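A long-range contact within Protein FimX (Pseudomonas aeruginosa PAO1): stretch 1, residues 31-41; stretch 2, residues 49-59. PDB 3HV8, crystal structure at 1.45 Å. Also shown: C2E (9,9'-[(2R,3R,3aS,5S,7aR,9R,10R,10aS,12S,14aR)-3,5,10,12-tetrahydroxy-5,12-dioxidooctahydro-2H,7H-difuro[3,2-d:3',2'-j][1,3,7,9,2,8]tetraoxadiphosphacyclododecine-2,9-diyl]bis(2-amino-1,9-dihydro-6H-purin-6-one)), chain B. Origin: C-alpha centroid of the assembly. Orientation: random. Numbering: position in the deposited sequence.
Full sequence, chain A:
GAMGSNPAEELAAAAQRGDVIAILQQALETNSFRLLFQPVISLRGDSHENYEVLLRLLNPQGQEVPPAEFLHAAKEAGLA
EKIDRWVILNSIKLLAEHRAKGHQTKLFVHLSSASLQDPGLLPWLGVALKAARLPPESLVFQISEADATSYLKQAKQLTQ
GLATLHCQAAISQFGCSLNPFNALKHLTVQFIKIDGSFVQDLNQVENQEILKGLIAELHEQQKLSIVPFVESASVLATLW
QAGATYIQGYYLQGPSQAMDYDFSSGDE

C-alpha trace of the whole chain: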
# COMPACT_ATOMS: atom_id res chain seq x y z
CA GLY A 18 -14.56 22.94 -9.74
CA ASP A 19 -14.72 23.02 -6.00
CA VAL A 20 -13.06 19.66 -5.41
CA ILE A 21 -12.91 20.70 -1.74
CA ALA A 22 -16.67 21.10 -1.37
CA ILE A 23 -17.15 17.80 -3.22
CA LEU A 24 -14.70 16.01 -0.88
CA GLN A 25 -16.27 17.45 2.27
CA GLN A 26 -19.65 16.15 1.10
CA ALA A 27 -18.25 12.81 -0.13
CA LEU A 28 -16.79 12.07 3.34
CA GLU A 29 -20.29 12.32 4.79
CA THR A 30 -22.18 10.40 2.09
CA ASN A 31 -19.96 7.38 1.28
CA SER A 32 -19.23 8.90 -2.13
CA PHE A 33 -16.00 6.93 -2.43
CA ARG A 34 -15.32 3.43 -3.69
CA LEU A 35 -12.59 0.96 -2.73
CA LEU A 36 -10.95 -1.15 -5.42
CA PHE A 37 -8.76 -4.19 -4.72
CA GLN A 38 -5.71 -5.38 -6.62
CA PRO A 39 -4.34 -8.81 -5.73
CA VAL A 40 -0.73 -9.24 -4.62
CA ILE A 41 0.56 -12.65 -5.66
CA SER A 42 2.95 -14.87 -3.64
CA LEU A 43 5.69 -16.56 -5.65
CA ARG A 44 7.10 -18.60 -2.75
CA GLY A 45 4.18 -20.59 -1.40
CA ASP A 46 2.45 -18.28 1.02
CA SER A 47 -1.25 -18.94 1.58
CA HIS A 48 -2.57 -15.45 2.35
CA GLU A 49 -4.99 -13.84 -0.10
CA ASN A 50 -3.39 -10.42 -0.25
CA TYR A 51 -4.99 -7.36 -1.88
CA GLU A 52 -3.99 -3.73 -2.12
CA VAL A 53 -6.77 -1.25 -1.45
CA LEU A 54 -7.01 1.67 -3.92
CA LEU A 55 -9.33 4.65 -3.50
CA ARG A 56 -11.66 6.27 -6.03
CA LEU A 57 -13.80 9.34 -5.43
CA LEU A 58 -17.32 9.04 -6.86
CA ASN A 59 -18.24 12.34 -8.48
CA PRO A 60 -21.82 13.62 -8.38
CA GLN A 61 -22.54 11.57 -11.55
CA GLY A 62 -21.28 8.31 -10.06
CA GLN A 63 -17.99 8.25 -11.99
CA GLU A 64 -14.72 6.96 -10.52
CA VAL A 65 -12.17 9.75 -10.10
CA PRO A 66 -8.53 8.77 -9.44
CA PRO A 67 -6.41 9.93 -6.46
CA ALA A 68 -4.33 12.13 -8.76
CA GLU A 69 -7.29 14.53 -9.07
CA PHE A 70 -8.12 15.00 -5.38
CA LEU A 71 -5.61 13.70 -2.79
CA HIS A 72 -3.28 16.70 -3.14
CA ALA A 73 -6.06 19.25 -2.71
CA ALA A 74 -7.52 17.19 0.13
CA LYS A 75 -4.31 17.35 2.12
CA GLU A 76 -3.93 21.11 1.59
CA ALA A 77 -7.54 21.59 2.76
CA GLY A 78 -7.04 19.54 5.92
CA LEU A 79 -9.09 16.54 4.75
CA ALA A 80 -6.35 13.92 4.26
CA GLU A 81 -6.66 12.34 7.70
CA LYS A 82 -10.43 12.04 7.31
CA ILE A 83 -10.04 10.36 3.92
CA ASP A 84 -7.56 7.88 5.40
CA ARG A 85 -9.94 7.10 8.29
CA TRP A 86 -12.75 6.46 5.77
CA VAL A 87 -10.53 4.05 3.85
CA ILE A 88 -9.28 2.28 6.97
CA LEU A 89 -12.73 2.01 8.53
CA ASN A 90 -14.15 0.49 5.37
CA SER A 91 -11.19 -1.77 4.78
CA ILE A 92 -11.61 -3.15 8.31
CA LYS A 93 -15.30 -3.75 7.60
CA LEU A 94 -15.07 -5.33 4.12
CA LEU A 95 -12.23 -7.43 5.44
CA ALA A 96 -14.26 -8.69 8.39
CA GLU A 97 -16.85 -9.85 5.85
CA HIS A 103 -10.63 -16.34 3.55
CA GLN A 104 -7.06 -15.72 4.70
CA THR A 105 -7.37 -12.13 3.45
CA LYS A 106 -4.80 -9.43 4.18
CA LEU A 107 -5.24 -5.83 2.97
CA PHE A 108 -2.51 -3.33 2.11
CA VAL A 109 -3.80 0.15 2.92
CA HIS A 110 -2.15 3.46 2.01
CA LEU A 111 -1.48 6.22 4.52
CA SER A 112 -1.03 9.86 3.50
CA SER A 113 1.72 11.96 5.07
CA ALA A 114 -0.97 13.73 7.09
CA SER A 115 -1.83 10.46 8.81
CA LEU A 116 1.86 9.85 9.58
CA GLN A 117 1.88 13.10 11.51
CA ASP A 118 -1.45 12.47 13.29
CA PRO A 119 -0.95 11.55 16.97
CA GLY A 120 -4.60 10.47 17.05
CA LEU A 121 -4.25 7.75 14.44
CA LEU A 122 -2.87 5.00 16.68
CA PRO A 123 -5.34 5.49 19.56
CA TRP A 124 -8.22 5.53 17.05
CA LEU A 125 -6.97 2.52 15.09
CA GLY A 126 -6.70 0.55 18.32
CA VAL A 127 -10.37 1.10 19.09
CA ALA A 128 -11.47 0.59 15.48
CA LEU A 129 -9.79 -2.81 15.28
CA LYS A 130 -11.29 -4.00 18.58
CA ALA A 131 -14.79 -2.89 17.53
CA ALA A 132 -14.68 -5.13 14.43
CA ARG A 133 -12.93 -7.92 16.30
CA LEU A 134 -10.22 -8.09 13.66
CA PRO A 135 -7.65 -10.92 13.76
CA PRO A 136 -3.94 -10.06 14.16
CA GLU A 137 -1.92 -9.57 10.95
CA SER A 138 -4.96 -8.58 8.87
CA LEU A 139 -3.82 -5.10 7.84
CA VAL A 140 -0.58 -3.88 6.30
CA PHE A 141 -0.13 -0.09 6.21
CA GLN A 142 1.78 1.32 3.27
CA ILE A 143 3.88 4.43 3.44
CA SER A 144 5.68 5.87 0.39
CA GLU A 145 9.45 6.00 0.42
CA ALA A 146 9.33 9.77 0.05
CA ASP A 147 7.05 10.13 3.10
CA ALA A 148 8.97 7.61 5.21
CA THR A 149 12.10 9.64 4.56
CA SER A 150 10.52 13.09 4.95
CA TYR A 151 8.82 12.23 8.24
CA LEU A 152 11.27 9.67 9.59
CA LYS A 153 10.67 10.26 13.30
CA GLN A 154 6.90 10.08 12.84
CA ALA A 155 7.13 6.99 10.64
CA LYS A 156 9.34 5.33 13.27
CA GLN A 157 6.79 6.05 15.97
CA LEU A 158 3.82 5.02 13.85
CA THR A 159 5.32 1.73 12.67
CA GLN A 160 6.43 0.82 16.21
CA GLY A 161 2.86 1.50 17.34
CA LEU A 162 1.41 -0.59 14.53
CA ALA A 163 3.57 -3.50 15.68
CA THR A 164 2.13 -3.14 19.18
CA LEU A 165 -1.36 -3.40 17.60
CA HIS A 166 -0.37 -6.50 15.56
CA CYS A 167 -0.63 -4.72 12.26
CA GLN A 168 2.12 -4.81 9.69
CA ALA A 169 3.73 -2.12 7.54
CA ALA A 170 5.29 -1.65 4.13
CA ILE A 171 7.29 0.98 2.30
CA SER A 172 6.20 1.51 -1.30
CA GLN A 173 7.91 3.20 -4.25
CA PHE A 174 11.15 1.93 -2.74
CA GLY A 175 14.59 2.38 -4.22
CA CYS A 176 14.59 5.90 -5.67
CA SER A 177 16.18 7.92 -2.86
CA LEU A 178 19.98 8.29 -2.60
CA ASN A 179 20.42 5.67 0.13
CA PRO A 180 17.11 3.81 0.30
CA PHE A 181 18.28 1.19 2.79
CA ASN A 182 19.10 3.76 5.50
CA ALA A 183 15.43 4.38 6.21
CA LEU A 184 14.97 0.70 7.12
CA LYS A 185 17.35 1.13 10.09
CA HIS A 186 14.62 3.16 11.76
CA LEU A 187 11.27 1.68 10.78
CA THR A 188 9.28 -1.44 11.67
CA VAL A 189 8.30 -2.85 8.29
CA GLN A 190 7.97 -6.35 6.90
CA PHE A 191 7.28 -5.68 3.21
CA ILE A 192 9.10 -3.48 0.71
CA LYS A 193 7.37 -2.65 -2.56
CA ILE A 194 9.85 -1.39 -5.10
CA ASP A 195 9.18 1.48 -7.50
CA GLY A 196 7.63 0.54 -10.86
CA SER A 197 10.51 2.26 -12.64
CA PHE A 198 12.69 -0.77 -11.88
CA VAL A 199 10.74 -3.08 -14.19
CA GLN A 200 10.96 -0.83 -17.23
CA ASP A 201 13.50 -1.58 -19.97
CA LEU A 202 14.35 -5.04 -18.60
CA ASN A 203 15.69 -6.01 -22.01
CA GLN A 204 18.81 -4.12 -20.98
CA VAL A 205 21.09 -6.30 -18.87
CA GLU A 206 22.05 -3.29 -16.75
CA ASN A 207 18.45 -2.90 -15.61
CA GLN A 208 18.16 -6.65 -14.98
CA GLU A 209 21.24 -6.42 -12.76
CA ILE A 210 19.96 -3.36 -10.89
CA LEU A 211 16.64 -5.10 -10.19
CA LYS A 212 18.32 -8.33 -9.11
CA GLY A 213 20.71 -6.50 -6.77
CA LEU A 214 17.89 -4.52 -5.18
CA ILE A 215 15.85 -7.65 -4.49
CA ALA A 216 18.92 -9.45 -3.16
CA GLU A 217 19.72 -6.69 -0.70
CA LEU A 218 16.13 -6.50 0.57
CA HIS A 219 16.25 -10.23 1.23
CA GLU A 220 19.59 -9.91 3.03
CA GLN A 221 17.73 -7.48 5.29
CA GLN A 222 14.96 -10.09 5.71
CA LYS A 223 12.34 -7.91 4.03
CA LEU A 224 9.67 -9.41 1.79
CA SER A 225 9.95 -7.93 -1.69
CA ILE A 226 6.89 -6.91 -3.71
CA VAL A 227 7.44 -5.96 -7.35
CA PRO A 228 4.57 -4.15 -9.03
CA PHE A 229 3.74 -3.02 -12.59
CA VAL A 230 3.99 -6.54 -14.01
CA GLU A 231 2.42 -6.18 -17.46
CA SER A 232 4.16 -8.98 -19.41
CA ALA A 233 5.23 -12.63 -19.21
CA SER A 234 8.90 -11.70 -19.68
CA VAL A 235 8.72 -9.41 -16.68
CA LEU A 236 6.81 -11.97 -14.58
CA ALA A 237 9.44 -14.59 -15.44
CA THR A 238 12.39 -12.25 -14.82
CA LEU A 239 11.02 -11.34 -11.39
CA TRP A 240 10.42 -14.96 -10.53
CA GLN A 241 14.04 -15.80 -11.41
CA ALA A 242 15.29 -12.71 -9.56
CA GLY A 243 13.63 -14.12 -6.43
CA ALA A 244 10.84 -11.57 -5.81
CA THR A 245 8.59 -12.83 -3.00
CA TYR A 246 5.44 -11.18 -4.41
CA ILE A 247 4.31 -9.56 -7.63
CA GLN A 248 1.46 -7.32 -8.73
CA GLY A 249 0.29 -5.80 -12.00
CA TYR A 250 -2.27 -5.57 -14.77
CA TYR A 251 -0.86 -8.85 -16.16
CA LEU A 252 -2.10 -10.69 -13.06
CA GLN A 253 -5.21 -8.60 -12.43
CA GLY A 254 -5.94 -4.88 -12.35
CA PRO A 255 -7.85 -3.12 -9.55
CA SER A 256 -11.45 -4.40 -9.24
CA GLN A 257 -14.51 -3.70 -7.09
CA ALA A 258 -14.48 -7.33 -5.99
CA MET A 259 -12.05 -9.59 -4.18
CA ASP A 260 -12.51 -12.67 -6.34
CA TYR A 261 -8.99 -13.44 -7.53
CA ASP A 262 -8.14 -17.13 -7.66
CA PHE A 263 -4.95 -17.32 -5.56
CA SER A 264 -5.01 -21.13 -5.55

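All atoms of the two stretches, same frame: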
# COMPACT_ATOMS: atom_id res chain seq x y z
N ASN A 31 -20.55 8.59 1.88
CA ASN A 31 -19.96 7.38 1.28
C ASN A 31 -19.74 7.50 -0.23
O ASN A 31 -19.85 6.51 -0.95
CB ASN A 31 -20.79 6.11 1.55
CG ASN A 31 -20.58 5.55 2.94
OD1 ASN A 31 -19.53 5.73 3.55
ND2 ASN A 31 -21.59 4.87 3.46
N SER A 32 -19.42 8.70 -0.70
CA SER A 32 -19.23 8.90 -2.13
C SER A 32 -17.79 8.62 -2.54
O SER A 32 -17.16 9.41 -3.25
CB SER A 32 -19.66 10.30 -2.57
OG SER A 32 -19.90 10.31 -3.96
N PHE A 33 -17.30 7.50 -2.05
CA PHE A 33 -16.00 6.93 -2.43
C PHE A 33 -16.21 5.46 -2.72
O PHE A 33 -17.20 4.84 -2.29
CB PHE A 33 -14.97 7.05 -1.31
CG PHE A 33 -14.54 8.46 -1.00
CD1 PHE A 33 -13.51 9.06 -1.71
CD2 PHE A 33 -15.16 9.18 0.02
CE1 PHE A 33 -13.11 10.34 -1.42
CE2 PHE A 33 -14.76 10.47 0.31
CZ PHE A 33 -13.71 11.05 -0.41
N ARG A 34 -15.27 4.86 -3.44
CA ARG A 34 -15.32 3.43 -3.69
C ARG A 34 -13.93 2.85 -3.48
O ARG A 34 -12.93 3.44 -3.90
CB ARG A 34 -15.79 3.18 -5.11
CG ARG A 34 -15.74 1.72 -5.53
CD ARG A 34 -16.37 1.53 -6.90
NE ARG A 34 -17.77 1.93 -6.89
CZ ARG A 34 -18.43 2.39 -7.95
NH1 ARG A 34 -19.71 2.73 -7.84
NH2 ARG A 34 -17.82 2.49 -9.13
N LEU A 35 -13.85 1.70 -2.82
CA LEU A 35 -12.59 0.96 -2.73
C LEU A 35 -12.48 -0.06 -3.86
O LEU A 35 -13.42 -0.81 -4.14
CB LEU A 35 -12.49 0.24 -1.39
CG LEU A 35 -12.54 1.13 -0.15
CD1 LEU A 35 -12.38 0.34 1.12
CD2 LEU A 35 -11.49 2.24 -0.25
N LEU A 36 -11.31 -0.08 -4.50
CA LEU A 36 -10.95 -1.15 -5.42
C LEU A 36 -9.84 -1.98 -4.78
O LEU A 36 -9.15 -1.52 -3.86
CB LEU A 36 -10.47 -0.58 -6.75
CG LEU A 36 -11.38 0.45 -7.42
CD1 LEU A 36 -10.73 0.92 -8.72
CD2 LEU A 36 -12.78 -0.14 -7.67
N PHE A 37 -9.66 -3.20 -5.29
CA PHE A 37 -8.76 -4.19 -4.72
C PHE A 37 -7.92 -4.78 -5.82
O PHE A 37 -8.44 -5.20 -6.84
CB PHE A 37 -9.59 -5.27 -4.03
CG PHE A 37 -10.52 -4.72 -2.99
CD1 PHE A 37 -10.07 -4.51 -1.70
CD2 PHE A 37 -11.82 -4.39 -3.31
CE1 PHE A 37 -10.91 -3.97 -0.73
CE2 PHE A 37 -12.67 -3.85 -2.35
CZ PHE A 37 -12.21 -3.65 -1.06
N GLN A 38 -6.60 -4.78 -5.63
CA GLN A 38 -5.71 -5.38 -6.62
C GLN A 38 -4.88 -6.46 -5.96
O GLN A 38 -4.11 -6.18 -5.04
CB GLN A 38 -4.82 -4.33 -7.28
CG GLN A 38 -3.94 -4.95 -8.37
CD GLN A 38 -3.12 -3.94 -9.13
OE1 GLN A 38 -2.86 -2.83 -8.66
NE2 GLN A 38 -2.70 -4.32 -10.34
N PRO A 39 -5.01 -7.71 -6.43
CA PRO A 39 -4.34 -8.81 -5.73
C PRO A 39 -2.82 -8.70 -5.80
O PRO A 39 -2.26 -8.19 -6.78
CB PRO A 39 -4.84 -10.06 -6.47
CG PRO A 39 -5.20 -9.55 -7.83
CD PRO A 39 -5.79 -8.18 -7.59
N VAL A 40 -2.18 -9.15 -4.72
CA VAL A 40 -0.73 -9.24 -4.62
C VAL A 40 -0.42 -10.73 -4.52
O VAL A 40 -0.90 -11.41 -3.62
CB VAL A 40 -0.21 -8.45 -3.37
CG1 VAL A 40 1.29 -8.59 -3.22
CG2 VAL A 40 -0.59 -6.96 -3.49
N ILE A 41 0.38 -11.21 -5.46
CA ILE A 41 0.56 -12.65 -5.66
C ILE A 41 1.87 -13.15 -5.04
O ILE A 41 2.93 -12.59 -5.29
CB ILE A 41 0.49 -12.96 -7.18
CG1 ILE A 41 -0.97 -13.01 -7.66
CG2 ILE A 41 1.15 -14.29 -7.49
CD1 ILE A 41 -1.68 -11.67 -7.65
N GLU A 49 -4.39 -14.50 1.05
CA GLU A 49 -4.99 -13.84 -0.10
C GLU A 49 -4.83 -12.33 0.07
O GLU A 49 -5.66 -11.65 0.69
CB GLU A 49 -6.46 -14.23 -0.21
CG GLU A 49 -6.64 -15.74 -0.17
CD GLU A 49 -8.00 -16.21 -0.62
OE1 GLU A 49 -8.92 -15.38 -0.76
OE2 GLU A 49 -8.15 -17.44 -0.84
N ASN A 50 -3.73 -11.82 -0.46
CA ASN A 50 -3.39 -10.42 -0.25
C ASN A 50 -4.01 -9.53 -1.32
O ASN A 50 -3.94 -9.85 -2.52
CB ASN A 50 -1.86 -10.23 -0.28
CG ASN A 50 -1.13 -11.02 0.80
OD1 ASN A 50 -0.37 -11.94 0.51
ND2 ASN A 50 -1.35 -10.66 2.04
N TYR A 51 -4.59 -8.39 -0.92
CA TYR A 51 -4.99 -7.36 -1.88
C TYR A 51 -4.54 -5.99 -1.42
O TYR A 51 -4.55 -5.69 -0.21
CB TYR A 51 -6.51 -7.27 -1.98
CG TYR A 51 -7.23 -8.46 -2.59
CD1 TYR A 51 -7.57 -8.47 -3.94
CD2 TYR A 51 -7.60 -9.53 -1.80
CE1 TYR A 51 -8.25 -9.54 -4.49
CE2 TYR A 51 -8.29 -10.60 -2.34
CZ TYR A 51 -8.61 -10.60 -3.69
OH TYR A 51 -9.30 -11.66 -4.23
N GLU A 52 -4.17 -5.15 -2.37
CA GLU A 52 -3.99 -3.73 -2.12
C GLU A 52 -5.30 -3.00 -2.32
O GLU A 52 -6.02 -3.25 -3.29
CB GLU A 52 -2.93 -3.15 -3.07
CG GLU A 52 -2.67 -1.68 -2.83
CD GLU A 52 -1.66 -1.11 -3.80
OE1 GLU A 52 -1.37 -1.75 -4.84
OE2 GLU A 52 -1.13 -0.02 -3.51
N VAL A 53 -5.60 -2.12 -1.38
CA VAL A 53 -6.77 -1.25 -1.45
C VAL A 53 -6.40 0.06 -2.17
O VAL A 53 -5.39 0.70 -1.86
CB VAL A 53 -7.28 -0.93 -0.04
CG1 VAL A 53 -8.44 0.05 -0.09
CG2 VAL A 53 -7.69 -2.23 0.69
N LEU A 54 -7.21 0.43 -3.16
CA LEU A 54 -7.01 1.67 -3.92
C LEU A 54 -8.29 2.48 -3.92
O LEU A 54 -9.39 1.93 -4.12
CB LEU A 54 -6.57 1.36 -5.35
CG LEU A 54 -5.23 0.63 -5.47
CD1 LEU A 54 -5.05 0.01 -6.84
CD2 LEU A 54 -4.06 1.54 -5.12
N LEU A 55 -8.17 3.78 -3.71
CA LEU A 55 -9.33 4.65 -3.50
C LEU A 55 -9.80 5.36 -4.77
O LEU A 55 -8.99 5.86 -5.53
CB LEU A 55 -8.97 5.72 -2.48
CG LEU A 55 -10.10 6.70 -2.15
CD1 LEU A 55 -11.26 5.96 -1.49
CD2 LEU A 55 -9.58 7.79 -1.25
N ARG A 56 -11.11 5.42 -4.98
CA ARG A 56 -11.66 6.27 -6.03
C ARG A 56 -12.71 7.17 -5.41
O ARG A 56 -13.50 6.73 -4.58
CB ARG A 56 -12.30 5.44 -7.14
CG ARG A 56 -11.37 4.45 -7.82
CD ARG A 56 -10.30 5.19 -8.62
NE ARG A 56 -9.39 4.29 -9.32
CZ ARG A 56 -8.19 3.93 -8.88
NH1 ARG A 56 -7.75 4.39 -7.71
NH2 ARG A 56 -7.44 3.10 -9.59
N LEU A 57 -12.71 8.44 -5.79
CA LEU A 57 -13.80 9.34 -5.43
C LEU A 57 -14.95 9.10 -6.42
O LEU A 57 -14.71 8.85 -7.59
CB LEU A 57 -13.31 10.78 -5.48
CG LEU A 57 -14.36 11.90 -5.54
CD1 LEU A 57 -15.10 12.01 -4.22
CD2 LEU A 57 -13.68 13.24 -5.88
N LEU A 58 -16.19 9.15 -5.94
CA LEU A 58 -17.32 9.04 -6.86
C LEU A 58 -17.87 10.44 -7.02
O LEU A 58 -18.28 11.06 -6.04
CB LEU A 58 -18.38 8.07 -6.32
CG LEU A 58 -17.94 6.61 -6.13
CD1 LEU A 58 -19.09 5.84 -5.48
CD2 LEU A 58 -17.52 5.95 -7.44
N ASN A 59 -17.78 10.98 -8.23
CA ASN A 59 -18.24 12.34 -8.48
C ASN A 59 -19.77 12.37 -8.47
O ASN A 59 -20.41 11.33 -8.40
CB ASN A 59 -17.62 12.94 -9.76
CG ASN A 59 -18.08 12.25 -11.04
OD1 ASN A 59 -17.42 12.37 -12.08
ND2 ASN A 59 -19.20 11.55 -10.99
P1 C2E B . 0.72 3.85 -6.04
O2P C2E B . 1.93 3.13 -5.30
O1P C2E B . 1.28 4.46 -7.26
O5' C2E B . -0.40 2.85 -6.59
C5' C2E B . -0.14 2.19 -7.84
C4' C2E B . -0.78 2.88 -9.06
O4' C2E B . -0.51 2.09 -10.24
C3' C2E B . -2.28 2.80 -8.85
O3' C2E B . -2.90 3.99 -9.35
C2' C2E B . -2.71 1.52 -9.62
O2' C2E B . -4.04 1.57 -10.10
C1' C2E B . -1.71 1.55 -10.77
N9 C2E B . -1.42 0.24 -11.35
C8 C2E B . -1.66 -0.99 -10.80
N7 C2E B . -1.10 -1.92 -11.54
C5 C2E B . -0.50 -1.32 -12.61
C6 C2E B . 0.24 -1.82 -13.71
O6 C2E B . 0.50 -3.01 -13.86
N1 C2E B . 0.67 -0.91 -14.60
C2 C2E B . 0.42 0.42 -14.45
N2 C2E B . 0.90 1.29 -15.40
N3 C2E B . -0.26 0.89 -13.43
C4 C2E B . -0.71 0.05 -12.50
P11 C2E B . -4.02 4.68 -8.41
O21 C2E B . -4.60 5.91 -9.20
O11 C2E B . -5.02 3.68 -7.96
O5A C2E B . -3.23 5.15 -7.12
C5A C2E B . -2.19 6.13 -7.27
C4A C2E B . -1.67 6.56 -5.90
O4A C2E B . -2.74 7.15 -5.15
C3A C2E B . -1.15 5.42 -5.02
O3A C2E B . 0.22 5.12 -5.25
C2A C2E B . -1.26 6.07 -3.64
O2A C2E B . -0.19 7.01 -3.44
C1A C2E B . -2.54 6.90 -3.78
N91 C2E B . -3.66 6.13 -3.27
C81 C2E B . -4.47 5.26 -3.94
N71 C2E B . -5.35 4.78 -3.10
C51 C2E B . -5.20 5.38 -1.88
C61 C2E B . -5.85 5.31 -0.63
O61 C2E B . -6.76 4.51 -0.38
N11 C2E B . -5.35 6.12 0.34
C21 C2E B . -4.29 6.96 0.15
N21 C2E B . -3.83 7.71 1.19
N31 C2E B . -3.66 7.02 -1.00
C41 C2E B . -4.11 6.25 -2.00
O HOH W 1 -21.56 10.12 -6.07
O HOH W 2 -1.33 -0.97 -7.43
O HOH W 3 -0.94 -13.11 -1.68

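Residues 33-41 and 49-58 form two neighbouring antiparallel strands. Their axes approach to 4.3 Å with 140° between the N-to-C directions, a marked twist away from 180°, and the stretches together bury 1077 Å² against each other. The register runs from Phe33 opposite Leu57 to Val40 opposite Asn50, so each step forward along stretch 1 is a step back along stretch 2.

Stretch 1 opens with Asn31, the first residue after a helix to leave helical torsions, with positive phi (56°); its CA-to-CB bond points away and it makes no contact with stretch 2. Ser32 precedes the strand but already bonds across it. Leu58 N donates to Ser32 O at 2.9 Å with a 164° angle, and the hydroxyl Ser32 OG donates to Leu58 O at 2.7 Å, so backbone and side chain of one serine engage both polar backbone atoms of one leucine. Water 1 adds a bridge, donating to Ser32 OG at 2.7 Å and to Asn59 O at 2.9 Å.

Phe33 pairs with Leu57 at a non-hydrogen-bonded position, where the CA atoms come within 4.4 Å. The backbone contributes a CA-H...O contact, Phe33 CA to Arg56 O at 3.3 Å, while Leu57 CD1 lies 4.3 Å from the centroid of the Phe33 ring and 29° off its normal, an off-centre CH-pi contact. Leu55 extends this apolar patch, its CD1 lying 3.8 Å from Phe33 CD1.

At Arg34 the side chains switch to the other face and the backbone bonds return as a reciprocal pair: Arg34 N to Arg56 O at 2.8 Å and Arg56 N to Arg34 O at 2.9 Å. The Arg34 guanidinium offers a flat face to Leu58, with CZ 3.7 Å from Leu58 CD2.

Leu35 rejoins the apolar face of Phe33, its CD2 lying 3.8 Å from Val53 CG1 and 3.9 Å from Leu55 CD1. Leu36 then makes the next reciprocal pair, with Leu36 N to Leu54 O and Leu54 N to Leu36 O both 2.8 Å, at 176° and 168°. Its CD1 covers one face of the Arg56 guanidinium, 3.7 Å from Arg56 NE. The polar edge of that group remains available to the ligand: Arg56 NH1 and NH2 donate to C2E O11 at 2.8 and 3.0 Å.

Phe37 meets Val53 through CE1 to CG2 at 3.9 Å and Tyr51 through CB to CD1 at 3.8 Å. Gln38 restores the bonded rhythm with Gln38 N to Glu52 O and Glu52 N to Gln38 O, both 2.9 Å. Water 2 lies 2.7 Å from both Gln38 OE1 and Glu52 OE1, between an amide oxygen and a carboxylate oxygen, and Gln38 NE2 donates to C2E N7 at 3.1 Å.

Pro39 has no amide hydrogen, but its non-hydrogen-bonded position asks for none across this pair; Pro39 CB packs 4.0 Å from Tyr51 CE1. Val40 N donates to Asn50 O at 2.9 Å, and Ile41 makes no contact with stretch 2.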